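Local coordinates for succinoglycan biosynthesis protein (Bacillus cereus ATCC 14579, PDB 3B55) that binds calcium and is probably an erythromycin esterase-like hydrolase, although it is named for succinoglycan biosynthesis, at residues I42-L46 with N391-W397; D284-Y288 with H327-Y331; Y348-N352 with F405-E411; L398-I404 with V419-K425. The protein carries 1 engineered substitution. Residue numbers count along the deposited sequence, not the author numbering.

Contact 1: I42-L46 with N391-W397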
loop_
_atom_site.group_PDB
_atom_site.type_symbol
_atom_site.label_atom_id
_atom_site.label_comp_id
_atom_site.label_asym_id
_atom_site.label_seq_id
_atom_site.Cartn_x
_atom_site.Cartn_y
_atom_site.Cartn_z
ATOM N N ILE A 42 -9.109 3.632 -30.370
ATOM C CA ILE A 42 -9.161 3.062 -29.031
ATOM C C ILE A 42 -9.467 4.182 -28.038
ATOM O O ILE A 42 -10.297 4.019 -27.146
ATOM C CB ILE A 42 -7.814 2.402 -28.662
ATOM C CG1 ILE A 42 -7.609 1.139 -29.507
ATOM C CG2 ILE A 42 -7.776 2.081 -27.178
ATOM C CD1 ILE A 42 -6.221 0.531 -29.387
ATOM N N ALA A 43 -8.794 5.320 -28.214
ATOM C CA ALA A 43 -8.973 6.475 -27.338
ATOM C C ALA A 43 -10.394 7.028 -27.403
ATOM O O ALA A 43 -10.835 7.732 -26.492
ATOM C CB ALA A 43 -7.976 7.562 -27.700
ATOM N N LYS A 44 -11.104 6.716 -28.484
ATOM C CA LYS A 44 -12.474 7.178 -28.650
ATOM C C LYS A 44 -13.429 6.204 -27.975
ATOM O O LYS A 44 -14.493 6.597 -27.501
ATOM C CB LYS A 44 -12.816 7.318 -30.137
ATOM C CG LYS A 44 -12.115 8.489 -30.823
ATOM C CD LYS A 44 -13.135 9.465 -31.396
ATOM C CE LYS A 44 -12.524 10.834 -31.717
ATOM N NZ LYS A 44 -12.114 11.011 -33.142
ATOM N N TRP A 45 -13.043 4.933 -27.935
ATOM C CA TRP A 45 -13.855 3.900 -27.295
ATOM C C TRP A 45 -13.761 4.133 -25.787
ATOM O O TRP A 45 -14.737 3.956 -25.055
ATOM C CB TRP A 45 -13.301 2.517 -27.645
ATOM C CG TRP A 45 -14.074 1.356 -27.087
ATOM C CD1 TRP A 45 -14.957 0.558 -27.763
ATOM C CD2 TRP A 45 -14.014 0.845 -25.748
ATOM N NE1 TRP A 45 -15.444 -0.425 -26.929
ATOM C CE2 TRP A 45 -14.880 -0.272 -25.688
ATOM C CE3 TRP A 45 -13.309 1.216 -24.595
ATOM C CZ2 TRP A 45 -15.063 -1.019 -24.518
ATOM C CZ3 TRP A 45 -13.490 0.472 -23.428
ATOM C CH2 TRP A 45 -14.360 -0.634 -23.401
ATOM N N LEU A 46 -12.574 4.532 -25.336
ATOM C CA LEU A 46 -12.327 4.810 -23.924
ATOM C C LEU A 46 -13.178 5.981 -23.455
ATOM O O LEU A 46 -13.681 5.986 -22.332
ATOM C CB LEU A 46 -10.854 5.151 -23.698
ATOM C CG LEU A 46 -9.824 4.059 -23.974
ATOM C CD1 LEU A 46 -8.431 4.654 -23.919
ATOM C CD2 LEU A 46 -9.976 2.939 -22.962
ATOM N N ASN A 391 -14.178 -4.215 -24.950
ATOM C CA ASN A 391 -14.527 -5.061 -26.098
ATOM C C ASN A 391 -13.659 -4.679 -27.295
ATOM O O ASN A 391 -12.887 -3.721 -27.242
ATOM C CB ASN A 391 -15.993 -4.870 -26.526
ATOM C CG ASN A 391 -16.978 -5.047 -25.384
ATOM O OD1 ASN A 391 -16.961 -6.056 -24.677
ATOM N ND2 ASN A 391 -17.850 -4.063 -25.202
ATOM N N GLY A 392 -13.797 -5.441 -28.377
ATOM C CA GLY A 392 -13.051 -5.175 -29.596
ATOM C C GLY A 392 -11.545 -5.065 -29.470
ATOM O O GLY A 392 -10.926 -5.715 -28.628
ATOM N N VAL A 393 -10.964 -4.230 -30.326
ATOM C CA VAL A 393 -9.524 -4.017 -30.352
ATOM C C VAL A 393 -8.998 -3.458 -29.033
ATOM O O VAL A 393 -7.862 -3.723 -28.648
ATOM C CB VAL A 393 -9.131 -3.063 -31.503
ATOM C CG1 VAL A 393 -9.485 -3.702 -32.845
ATOM C CG2 VAL A 393 -9.860 -1.738 -31.349
ATOM N N THR A 394 -9.829 -2.689 -28.339
ATOM C CA THR A 394 -9.430 -2.101 -27.066
ATOM C C THR A 394 -9.126 -3.196 -26.063
ATOM O O THR A 394 -8.212 -3.077 -25.252
ATOM C CB THR A 394 -10.534 -1.205 -26.485
ATOM O OG1 THR A 394 -10.858 -0.179 -27.427
ATOM C CG2 THR A 394 -10.063 -0.560 -25.194
ATOM N N LYS A 395 -9.911 -4.264 -26.120
ATOM C CA LYS A 395 -9.728 -5.391 -25.228
ATOM C C LYS A 395 -8.386 -6.053 -25.507
ATOM O O LYS A 395 -7.633 -6.366 -24.587
ATOM C CB LYS A 395 -10.864 -6.392 -25.431
ATOM C CG LYS A 395 -10.808 -7.609 -24.531
ATOM C CD LYS A 395 -12.053 -8.463 -24.717
ATOM C CE LYS A 395 -12.038 -9.690 -23.818
ATOM N NZ LYS A 395 -13.346 -10.406 -23.841
ATOM N N THR A 396 -8.093 -6.255 -26.786
ATOM C CA THR A 396 -6.844 -6.885 -27.221
ATOM C C THR A 396 -5.648 -6.016 -26.860
ATOM O O THR A 396 -4.635 -6.503 -26.375
ATOM C CB THR A 396 -6.838 -7.092 -28.751
ATOM O OG1 THR A 396 -7.995 -7.848 -29.137
ATOM C CG2 THR A 396 -5.575 -7.830 -29.187
ATOM N N TRP A 397 -5.779 -4.724 -27.122
ATOM C CA TRP A 397 -4.730 -3.752 -26.835
ATOM C C TRP A 397 -4.421 -3.703 -25.331
ATOM O O TRP A 397 -3.266 -3.560 -24.938
ATOM C CB TRP A 397 -5.185 -2.385 -27.345
ATOM C CG TRP A 397 -4.410 -1.220 -26.834
ATOM C CD1 TRP A 397 -3.180 -0.798 -27.252
ATOM C CD2 TRP A 397 -4.834 -0.299 -25.828
ATOM N NE1 TRP A 397 -2.813 0.333 -26.568
ATOM C CE2 TRP A 397 -3.809 0.658 -25.681
ATOM C CE3 TRP A 397 -5.976 -0.198 -25.022
ATOM C CZ2 TRP A 397 -3.898 1.719 -24.774
ATOM C CZ3 TRP A 397 -6.068 0.855 -24.117
ATOM C CH2 TRP A 397 -5.028 1.796 -23.996
#

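Contact 2: D284-Y288 with H327-Y331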
loop_
_atom_site.group_PDB
_atom_site.type_symbol
_atom_site.label_atom_id
_atom_site.label_comp_id
_atom_site.label_asym_id
_atom_site.label_seq_id
_atom_site.Cartn_x
_atom_site.Cartn_y
_atom_site.Cartn_z
ATOM N N ASP A 284 7.803 -8.010 -0.478
ATOM C CA ASP A 284 6.390 -7.994 -0.836
ATOM C C ASP A 284 5.606 -9.212 -0.375
ATOM O O ASP A 284 4.383 -9.180 -0.345
ATOM C CB ASP A 284 6.218 -7.761 -2.336
ATOM C CG ASP A 284 6.068 -6.277 -2.672
ATOM O OD1 ASP A 284 6.700 -5.445 -1.978
ATOM O OD2 ASP A 284 5.322 -5.929 -3.619
ATOM N N ILE A 285 6.300 -10.290 -0.028
ATOM C CA ILE A 285 5.600 -11.451 0.484
ATOM C C ILE A 285 5.050 -10.973 1.839
ATOM O O ILE A 285 3.883 -11.178 2.151
ATOM C CB ILE A 285 6.551 -12.657 0.670
ATOM C CG1 ILE A 285 6.693 -13.389 -0.668
ATOM C CG2 ILE A 285 6.035 -13.580 1.766
ATOM C CD1 ILE A 285 7.524 -14.653 -0.598
ATOM N N ALA A 286 5.896 -10.299 2.612
ATOM C CA ALA A 286 5.513 -9.777 3.920
ATOM C C ALA A 286 4.360 -8.767 3.824
ATOM O O ALA A 286 3.401 -8.852 4.590
ATOM C CB ALA A 286 6.725 -9.120 4.596
HETATM N N MSE A 287 4.458 -7.805 2.908
HETATM C CA MSE A 287 3.395 -6.807 2.751
HETATM C C MSE A 287 2.085 -7.508 2.418
HETATM O O MSE A 287 1.017 -7.118 2.894
HETATM C CB MSE A 287 3.731 -5.805 1.638
HETATM C CG MSE A 287 4.999 -4.990 1.879
HETATM SE SE MSE A 287 4.842 -3.125 1.313
HETATM C CE MSE A 287 4.973 -3.369 -0.597
ATOM N N TYR A 288 2.187 -8.542 1.588
ATOM C CA TYR A 288 1.043 -9.349 1.165
ATOM C C TYR A 288 0.420 -10.013 2.381
ATOM O O TYR A 288 -0.798 -9.964 2.569
ATOM C CB TYR A 288 1.509 -10.435 0.182
ATOM C CG TYR A 288 0.700 -11.716 0.209
ATOM C CD1 TYR A 288 -0.644 -11.728 -0.164
ATOM C CD2 TYR A 288 1.287 -12.926 0.586
ATOM C CE1 TYR A 288 -1.385 -12.910 -0.164
ATOM C CE2 TYR A 288 0.554 -14.121 0.584
ATOM C CZ TYR A 288 -0.781 -14.105 0.209
ATOM O OH TYR A 288 -1.520 -15.271 0.202
ATOM N N HIS A 327 0.467 -11.912 -5.212
ATOM C CA HIS A 327 0.173 -12.872 -4.152
ATOM C C HIS A 327 -1.286 -12.711 -3.773
ATOM O O HIS A 327 -1.983 -13.686 -3.539
ATOM C CB HIS A 327 1.041 -12.610 -2.913
ATOM C CG HIS A 327 2.510 -12.561 -3.193
ATOM N ND1 HIS A 327 3.192 -13.600 -3.790
ATOM C CD2 HIS A 327 3.436 -11.614 -2.911
ATOM C CE1 HIS A 327 4.476 -13.297 -3.858
ATOM N NE2 HIS A 327 4.651 -12.098 -3.331
ATOM N N LEU A 328 -1.740 -11.462 -3.701
ATOM C CA LEU A 328 -3.127 -11.188 -3.353
ATOM C C LEU A 328 -4.098 -11.752 -4.393
ATOM O O LEU A 328 -5.036 -12.460 -4.037
ATOM C CB LEU A 328 -3.345 -9.686 -3.191
ATOM C CG LEU A 328 -2.733 -9.072 -1.932
ATOM C CD1 LEU A 328 -2.730 -7.553 -2.042
ATOM C CD2 LEU A 328 -3.507 -9.534 -0.713
ATOM N N ALA A 329 -3.880 -11.444 -5.669
ATOM C CA ALA A 329 -4.759 -11.958 -6.721
ATOM C C ALA A 329 -4.749 -13.488 -6.705
ATOM O O ALA A 329 -5.790 -14.135 -6.839
ATOM C CB ALA A 329 -4.302 -11.459 -8.088
ATOM N N GLU A 330 -3.556 -14.046 -6.530
ATOM C CA GLU A 330 -3.344 -15.485 -6.491
ATOM C C GLU A 330 -4.097 -16.165 -5.344
ATOM O O GLU A 330 -4.592 -17.283 -5.486
ATOM C CB GLU A 330 -1.835 -15.760 -6.394
ATOM C CG GLU A 330 -1.436 -17.215 -6.180
ATOM C CD GLU A 330 0.054 -17.431 -6.405
ATOM O OE1 GLU A 330 0.850 -16.536 -6.032
ATOM O OE2 GLU A 330 0.427 -18.492 -6.949
ATOM N N TYR A 331 -4.196 -15.494 -4.205
ATOM C CA TYR A 331 -4.902 -16.089 -3.080
ATOM C C TYR A 331 -6.393 -15.757 -3.078
ATOM O O TYR A 331 -7.225 -16.618 -2.799
ATOM C CB TYR A 331 -4.261 -15.646 -1.762
ATOM C CG TYR A 331 -4.969 -16.160 -0.530
ATOM C CD1 TYR A 331 -6.058 -15.479 0.004
ATOM C CD2 TYR A 331 -4.557 -17.340 0.093
ATOM C CE1 TYR A 331 -6.727 -15.953 1.128
ATOM C CE2 TYR A 331 -5.219 -17.827 1.222
ATOM C CZ TYR A 331 -6.307 -17.126 1.734
ATOM O OH TYR A 331 -6.981 -17.597 2.841
HETATM O O HOH W 1 -0.535 -16.040 -2.867
#

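Contact 3: Y348-N352 with F405-E411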
loop_
_atom_site.group_PDB
_atom_site.type_symbol
_atom_site.label_atom_id
_atom_site.label_comp_id
_atom_site.label_asym_id
_atom_site.label_seq_id
_atom_site.Cartn_x
_atom_site.Cartn_y
_atom_site.Cartn_z
ATOM N N TYR A 348 5.275 16.514 -10.387
ATOM C CA TYR A 348 5.134 15.747 -9.163
ATOM C C TYR A 348 6.420 15.780 -8.357
ATOM O O TYR A 348 7.477 16.145 -8.878
ATOM C CB TYR A 348 4.797 14.295 -9.499
ATOM C CG TYR A 348 5.749 13.666 -10.502
ATOM C CD1 TYR A 348 5.587 13.875 -11.874
ATOM C CD2 TYR A 348 6.829 12.888 -10.080
ATOM C CE1 TYR A 348 6.476 13.326 -12.801
ATOM C CE2 TYR A 348 7.720 12.334 -10.999
ATOM C CZ TYR A 348 7.539 12.561 -12.352
ATOM O OH TYR A 348 8.427 12.048 -13.257
ATOM N N ASN A 349 6.323 15.406 -7.083
ATOM C CA ASN A 349 7.491 15.366 -6.219
ATOM C C ASN A 349 8.245 14.064 -6.468
ATOM O O ASN A 349 7.643 12.996 -6.648
ATOM C CB ASN A 349 7.101 15.422 -4.740
ATOM C CG ASN A 349 6.671 16.805 -4.298
ATOM O OD1 ASN A 349 7.326 17.800 -4.606
ATOM N ND2 ASN A 349 5.570 16.874 -3.561
ATOM N N VAL A 350 9.567 14.164 -6.481
ATOM C CA VAL A 350 10.426 13.010 -6.685
ATOM C C VAL A 350 11.803 13.399 -6.165
ATOM O O VAL A 350 12.112 14.587 -6.075
ATOM C CB VAL A 350 10.528 12.650 -8.184
ATOM C CG1 VAL A 350 11.220 13.780 -8.959
ATOM C CG2 VAL A 350 11.286 11.349 -8.352
ATOM N N LYS A 351 12.614 12.414 -5.793
ATOM C CA LYS A 351 13.962 12.703 -5.314
ATOM C C LYS A 351 14.848 13.021 -6.519
ATOM O O LYS A 351 14.870 12.271 -7.493
ATOM C CB LYS A 351 14.527 11.509 -4.543
ATOM C CG LYS A 351 13.900 11.326 -3.163
ATOM C CD LYS A 351 14.572 10.199 -2.397
ATOM C CE LYS A 351 14.019 10.079 -0.985
ATOM N NZ LYS A 351 14.459 8.820 -0.312
ATOM N N ASN A 352 15.574 14.135 -6.455
ATOM C CA ASN A 352 16.437 14.543 -7.566
ATOM C C ASN A 352 17.782 13.825 -7.637
ATOM O O ASN A 352 18.014 12.834 -6.943
ATOM C CB ASN A 352 16.677 16.058 -7.536
ATOM C CG ASN A 352 17.288 16.530 -6.238
ATOM O OD1 ASN A 352 17.803 15.737 -5.446
ATOM N ND2 ASN A 352 17.257 17.837 -6.021
ATOM N N PHE A 405 4.160 5.089 -17.524
ATOM C CA PHE A 405 4.923 5.838 -16.538
ATOM C C PHE A 405 5.161 4.924 -15.320
ATOM O O PHE A 405 4.230 4.326 -14.795
ATOM C CB PHE A 405 4.106 7.083 -16.171
ATOM C CG PHE A 405 4.604 7.816 -14.966
ATOM C CD1 PHE A 405 5.820 8.493 -14.990
ATOM C CD2 PHE A 405 3.834 7.854 -13.808
ATOM C CE1 PHE A 405 6.256 9.204 -13.878
ATOM C CE2 PHE A 405 4.261 8.560 -12.689
ATOM C CZ PHE A 405 5.472 9.237 -12.727
ATOM N N ALA A 406 6.415 4.806 -14.883
ATOM C CA ALA A 406 6.754 3.938 -13.754
ATOM C C ALA A 406 6.483 4.551 -12.384
ATOM O O ALA A 406 6.027 3.864 -11.464
ATOM C CB ALA A 406 8.212 3.507 -13.856
ATOM N N GLY A 407 6.787 5.834 -12.245
ATOM C CA GLY A 407 6.530 6.511 -10.990
ATOM C C GLY A 407 7.396 6.168 -9.789
ATOM O O GLY A 407 6.926 6.247 -8.648
ATOM N N ILE A 408 8.646 5.785 -10.024
ATOM C CA ILE A 408 9.546 5.458 -8.922
ATOM C C ILE A 408 9.880 6.745 -8.153
ATOM O O ILE A 408 9.934 7.835 -8.728
ATOM C CB ILE A 408 10.833 4.789 -9.435
ATOM C CG1 ILE A 408 10.470 3.530 -10.222
ATOM C CG2 ILE A 408 11.732 4.408 -8.262
ATOM C CD1 ILE A 408 9.557 2.580 -9.445
ATOM N N THR A 409 10.089 6.624 -6.849
ATOM C CA THR A 409 10.357 7.797 -6.030
ATOM C C THR A 409 11.713 8.462 -6.251
ATOM O O THR A 409 11.953 9.572 -5.770
ATOM C CB THR A 409 10.182 7.449 -4.544
ATOM O OG1 THR A 409 11.038 6.348 -4.202
ATOM C CG2 THR A 409 8.741 7.057 -4.267
ATOM N N THR A 410 12.599 7.795 -6.983
ATOM C CA THR A 410 13.910 8.370 -7.268
ATOM C C THR A 410 14.160 8.432 -8.765
ATOM O O THR A 410 13.829 7.502 -9.497
ATOM C CB THR A 410 15.055 7.559 -6.629
ATOM O OG1 THR A 410 14.963 7.635 -5.201
ATOM C CG2 THR A 410 16.413 8.114 -7.075
ATOM N N GLU A 411 14.732 9.546 -9.208
ATOM C CA GLU A 411 15.070 9.764 -10.613
ATOM C C GLU A 411 16.578 9.527 -10.698
ATOM O O GLU A 411 17.348 10.156 -9.966
ATOM C CB GLU A 411 14.744 11.207 -11.025
ATOM C CG GLU A 411 13.284 11.598 -10.813
ATOM C CD GLU A 411 12.483 11.675 -12.108
ATOM O OE1 GLU A 411 12.698 12.636 -12.880
ATOM O OE2 GLU A 411 11.634 10.786 -12.348
HETATM O O HOH W 2 13.246 6.062 -1.742
#

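Contact 4: L398-I404 with V419-K425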
loop_
_atom_site.group_PDB
_atom_site.type_symbol
_atom_site.label_atom_id
_atom_site.label_comp_id
_atom_site.label_asym_id
_atom_site.label_seq_id
_atom_site.Cartn_x
_atom_site.Cartn_y
_atom_site.Cartn_z
ATOM N N LEU A 398 -5.456 -3.830 -24.501
ATOM C CA LEU A 398 -5.279 -3.808 -23.054
ATOM C C LEU A 398 -4.556 -5.056 -22.544
ATOM O O LEU A 398 -4.013 -5.060 -21.434
ATOM C CB LEU A 398 -6.630 -3.689 -22.340
ATOM C CG LEU A 398 -7.303 -2.318 -22.270
ATOM C CD1 LEU A 398 -8.663 -2.447 -21.604
ATOM C CD2 LEU A 398 -6.422 -1.352 -21.489
ATOM N N ASN A 399 -4.552 -6.118 -23.344
ATOM C CA ASN A 399 -3.886 -7.351 -22.936
ATOM C C ASN A 399 -2.505 -7.529 -23.538
ATOM O O ASN A 399 -1.912 -8.600 -23.454
ATOM C CB ASN A 399 -4.761 -8.567 -23.255
ATOM C CG ASN A 399 -5.745 -8.877 -22.143
ATOM O OD1 ASN A 399 -6.723 -8.150 -21.935
ATOM N ND2 ASN A 399 -5.480 -9.956 -21.409
ATOM N N GLU A 400 -1.997 -6.470 -24.147
ATOM C CA GLU A 400 -0.675 -6.497 -24.739
ATOM C C GLU A 400 0.231 -5.596 -23.915
ATOM O O GLU A 400 -0.247 -4.693 -23.229
ATOM C CB GLU A 400 -0.732 -5.997 -26.178
ATOM C CG GLU A 400 -1.351 -6.974 -27.153
ATOM C CD GLU A 400 -1.629 -6.337 -28.494
ATOM O OE1 GLU A 400 -1.230 -5.167 -28.685
ATOM O OE2 GLU A 400 -2.239 -7.004 -29.357
ATOM N N GLN A 401 1.533 -5.849 -23.975
ATOM C CA GLN A 401 2.501 -5.048 -23.238
ATOM C C GLN A 401 2.767 -3.708 -23.923
ATOM O O GLN A 401 3.135 -3.668 -25.092
ATOM C CB GLN A 401 3.814 -5.814 -23.104
ATOM C CG GLN A 401 3.776 -6.957 -22.105
ATOM C CD GLN A 401 4.770 -6.756 -20.981
ATOM O OE1 GLN A 401 4.390 -6.519 -19.834
ATOM N NE2 GLN A 401 6.055 -6.836 -21.308
ATOM N N HIS A 402 2.582 -2.620 -23.180
ATOM C CA HIS A 402 2.809 -1.274 -23.695
ATOM C C HIS A 402 3.469 -0.443 -22.597
ATOM O O HIS A 402 3.327 -0.735 -21.416
ATOM C CB HIS A 402 1.487 -0.634 -24.130
ATOM C CG HIS A 402 0.833 -1.329 -25.284
ATOM N ND1 HIS A 402 1.353 -1.301 -26.560
ATOM C CD2 HIS A 402 -0.275 -2.108 -25.345
ATOM C CE1 HIS A 402 0.598 -2.035 -27.357
ATOM N NE2 HIS A 402 -0.396 -2.536 -26.644
ATOM N N PRO A 403 4.215 0.601 -22.975
ATOM C CA PRO A 403 4.901 1.463 -22.011
ATOM C C PRO A 403 3.959 2.269 -21.127
ATOM O O PRO A 403 2.887 2.707 -21.562
ATOM C CB PRO A 403 5.744 2.369 -22.899
ATOM C CG PRO A 403 5.962 1.535 -24.144
ATOM C CD PRO A 403 4.597 0.955 -24.353
ATOM N N ILE A 404 4.366 2.464 -19.882
ATOM C CA ILE A 404 3.580 3.241 -18.941
ATOM C C ILE A 404 4.511 3.878 -17.936
ATOM O O ILE A 404 5.521 3.291 -17.552
ATOM C CB ILE A 404 2.560 2.383 -18.168
ATOM C CG1 ILE A 404 1.667 3.299 -17.314
ATOM C CG2 ILE A 404 3.293 1.375 -17.278
ATOM C CD1 ILE A 404 0.407 2.638 -16.759
ATOM N N VAL A 419 7.916 1.629 -17.850
ATOM C CA VAL A 419 8.058 0.178 -17.836
ATOM C C VAL A 419 6.950 -0.396 -18.713
ATOM O O VAL A 419 5.942 0.266 -18.941
ATOM C CB VAL A 419 7.907 -0.409 -16.402
ATOM C CG1 VAL A 419 9.025 0.099 -15.508
ATOM C CG2 VAL A 419 6.548 -0.038 -15.821
ATOM N N ASP A 420 7.148 -1.606 -19.225
ATOM C CA ASP A 420 6.132 -2.247 -20.054
ATOM C C ASP A 420 5.137 -2.941 -19.150
ATOM O O ASP A 420 5.495 -3.439 -18.087
ATOM C CB ASP A 420 6.757 -3.273 -20.995
ATOM C CG ASP A 420 7.225 -2.658 -22.302
ATOM O OD1 ASP A 420 7.771 -3.412 -23.140
ATOM O OD2 ASP A 420 7.039 -1.432 -22.490
ATOM N N ILE A 421 3.878 -2.983 -19.563
ATOM C CA ILE A 421 2.859 -3.610 -18.739
ATOM C C ILE A 421 1.618 -3.857 -19.568
ATOM O O ILE A 421 1.400 -3.183 -20.572
ATOM C CB ILE A 421 2.478 -2.681 -17.539
ATOM C CG1 ILE A 421 1.587 -3.428 -16.541
ATOM C CG2 ILE A 421 1.705 -1.447 -18.044
ATOM C CD1 ILE A 421 1.165 -2.571 -15.368
ATOM N N SER A 422 0.817 -4.831 -19.144
ATOM C CA SER A 422 -0.447 -5.160 -19.799
ATOM C C SER A 422 -1.485 -4.578 -18.843
ATOM O O SER A 422 -1.794 -5.164 -17.800
ATOM C CB SER A 422 -0.618 -6.669 -19.902
ATOM O OG SER A 422 0.450 -7.214 -20.644
ATOM N N LEU A 423 -2.004 -3.407 -19.188
ATOM C CA LEU A 423 -2.965 -2.730 -18.333
ATOM C C LEU A 423 -4.161 -3.579 -17.947
ATOM O O LEU A 423 -4.568 -3.580 -16.785
ATOM C CB LEU A 423 -3.435 -1.435 -18.993
ATOM C CG LEU A 423 -3.950 -0.380 -18.011
ATOM C CD1 LEU A 423 -2.835 -0.003 -17.033
ATOM C CD2 LEU A 423 -4.416 0.837 -18.785
ATOM N N GLY A 424 -4.730 -4.286 -18.919
ATOM C CA GLY A 424 -5.880 -5.130 -18.647
ATOM C C GLY A 424 -5.584 -6.263 -17.681
ATOM O O GLY A 424 -6.483 -6.744 -16.997
ATOM N N LYS A 425 -4.332 -6.703 -17.616
ATOM C CA LYS A 425 -3.979 -7.789 -16.706
ATOM C C LYS A 425 -3.586 -7.268 -15.326
ATOM O O LYS A 425 -3.839 -7.918 -14.317
ATOM C CB LYS A 425 -2.841 -8.623 -17.293
ATOM C CG LYS A 425 -3.193 -9.252 -18.638
ATOM C CD LYS A 425 -2.121 -10.225 -19.125
ATOM C CE LYS A 425 -2.451 -10.712 -20.531
ATOM N NZ LYS A 425 -1.661 -11.910 -20.946
#

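Contact 1: I42-L46 with N391-W397
This is a helix-helix contact near the N-terminal end of the chain, where helix 39-49 crosses helix 392-398 almost at a right angle. The axes of the two short segments pass 9.4 Å apart at -102°. Such a steep crossing confines the contact to a small patch. Its centre is at Ile42 and Thr394, whose CA atoms lie 5.5 Å apart. No hydrogen bond joins the segments. Apolar and CH-pi contacts hold them together instead. Ile42 points at the second helix and lies over one face of the Trp397 indole, with CG2 of Ile42 3.9 Å from the centroid of its six-membered ring. Thr394 packs over the Trp45 ring, its CG2 4.2 Å from the six-membered ring centroid and off-centre. Helix 371-376 adds Ile374 and Phe375, which touch both Leu46 and Trp397. The outer part of the patch is more exposed. There Val393 CG2 meets Ile42 CG1 at 4.1 Å, and Trp45 CZ2 comes within 3.3 Å of the backbone N of Asn391.

Contact 2: D284-Y288 with H327-Y331
Tyr288 and His327 bury the most surface in this contact between helix 278-298 and helix 324-332. Both point their CA-to-CB bonds at the opposite helix. CB of His327 sits over the face of the Tyr288 ring, 3.3 Å from its centroid and 15° off the normal, which makes a close CH-pi contact. The two rings also meet, with centroids 5.2 Å apart and planes at 42°. The imidazole also reaches Ile285, with NE2 of His327 3.6 Å from CG1 of Ile285.

Leu328 is third in buried area. Its CD2 lies at the edge of the Tyr288 ring, 3.6 Å from CD1 of Tyr288. Beyond the ring, the Tyr288 OH is 3.4 Å from CB of Tyr331. No direct hydrogen bond links the segments. A water donates to O of His327 at 2.8 Å and bonds weakly to OH of Tyr288 at 3.3 Å.

The segment axes are 10.7 Å apart and cross at -50°. Asp284, whose side chain is about 8 Å from the bound calcium ion, hydrogen-bonds through OD2 to His309 ND1 and to Ala324 N, at the start of helix 324-332. Helix 278-298 thus packs against helix 324-332 through Tyr288 and against strand 167-172 through Met287, a selenomethionine that touches Met171 and Asp172.

Contact 3: Y348-N352 with F405-E411
Two backbone hydrogen bonds, both made by Lys351, tie the segments together. Lys351 N donates to Thr409 O at 2.9 Å, and Glu411 N donates to Lys351 O at 3.2 Å. Further out, a water bonds weakly to NZ of Lys351 and OG1 of Thr409, each at 3.3 Å. The carboxylate of Glu411 forms a salt bridge with Lys417. The two backbone bonds form a single beta bridge between Lys351 and Thr410. It fastens the loop between strands 402-405 and 418-421 to strand 346-351, which pairs on its own account with strand 357-362 in a two-stranded antiparallel sheet. The loop runs close to the metal site: the side chain of Thr409 is about 5 Å from the bound calcium ion and touches His85, a calcium ligand. Val350 points at the loop, and its CG2 lies 3.8 Å from Ile408 O. At the far end, Phe405 turns its edge to the face of Tyr348. The ring centroids are 5.4 Å apart with planes at 67°, and Tyr348 CZ is 3.9 Å from Phe405 CE1.

Contact 4: L398-I404 with V419-K425
Backbone hydrogen bonds run in pairs along the strands. His402 N donates to Ile421 O at 2.9 Å, and Ile421 N to His402 O at 3.0 Å. Ile404 N donates to Val419 O, and Val419 N to Ile404 O, both at 2.9 Å. Between these pairs, Pro403 faces Asp420 as a non-hydrogen-bonded pair, where a proline needs no amide hydrogen. CA-H...O contacts fill in, such as Asp420 CA to His402 O at 3.5 Å. The result is a two-stranded antiparallel sheet, a beta hairpin with a long connecting loop. Past the strands, Gly424 N donates to Leu398 O at 2.7 Å. A side chain at Gly424 would clash with that same Leu398 O. Apolar contacts between the strands lie on the face bearing Ile404, Val419 and Ile421. CG2 of Ile404 is 3.8 Å from CG2 of Val419. Beyond them, CD1 of Ile404 is 4.2 Å from CD1 of Leu423, and Leu398 CD2 meets Leu423 CB at 3.9 Å. Helix 371-376 packs here, with Tyr371 touching Ile404 and Phe375 touching Leu423.

How the contacts relate
All four contacts are partly buried. The centre of contact 2 is about 11 Å from the centre of the chain, that of contact 1 about 29 Å. Contacts 1 and 2 join helices through side chains, with no direct hydrogen bond. Contacts 3 and 4 rest on backbone pairing, one bridge in the former and three in the latter. Helix 392-398 of contact 1 runs on in the chain to strand 402-405 of contact 4, and the two contacts touch where Trp397 CD1 meets His402 NE2 at 3.3 Å. Contacts 4 and 3 share strand 402-405 and meet at Ala406. Contacts 2 and 3 approach the calcium ion from separate elements.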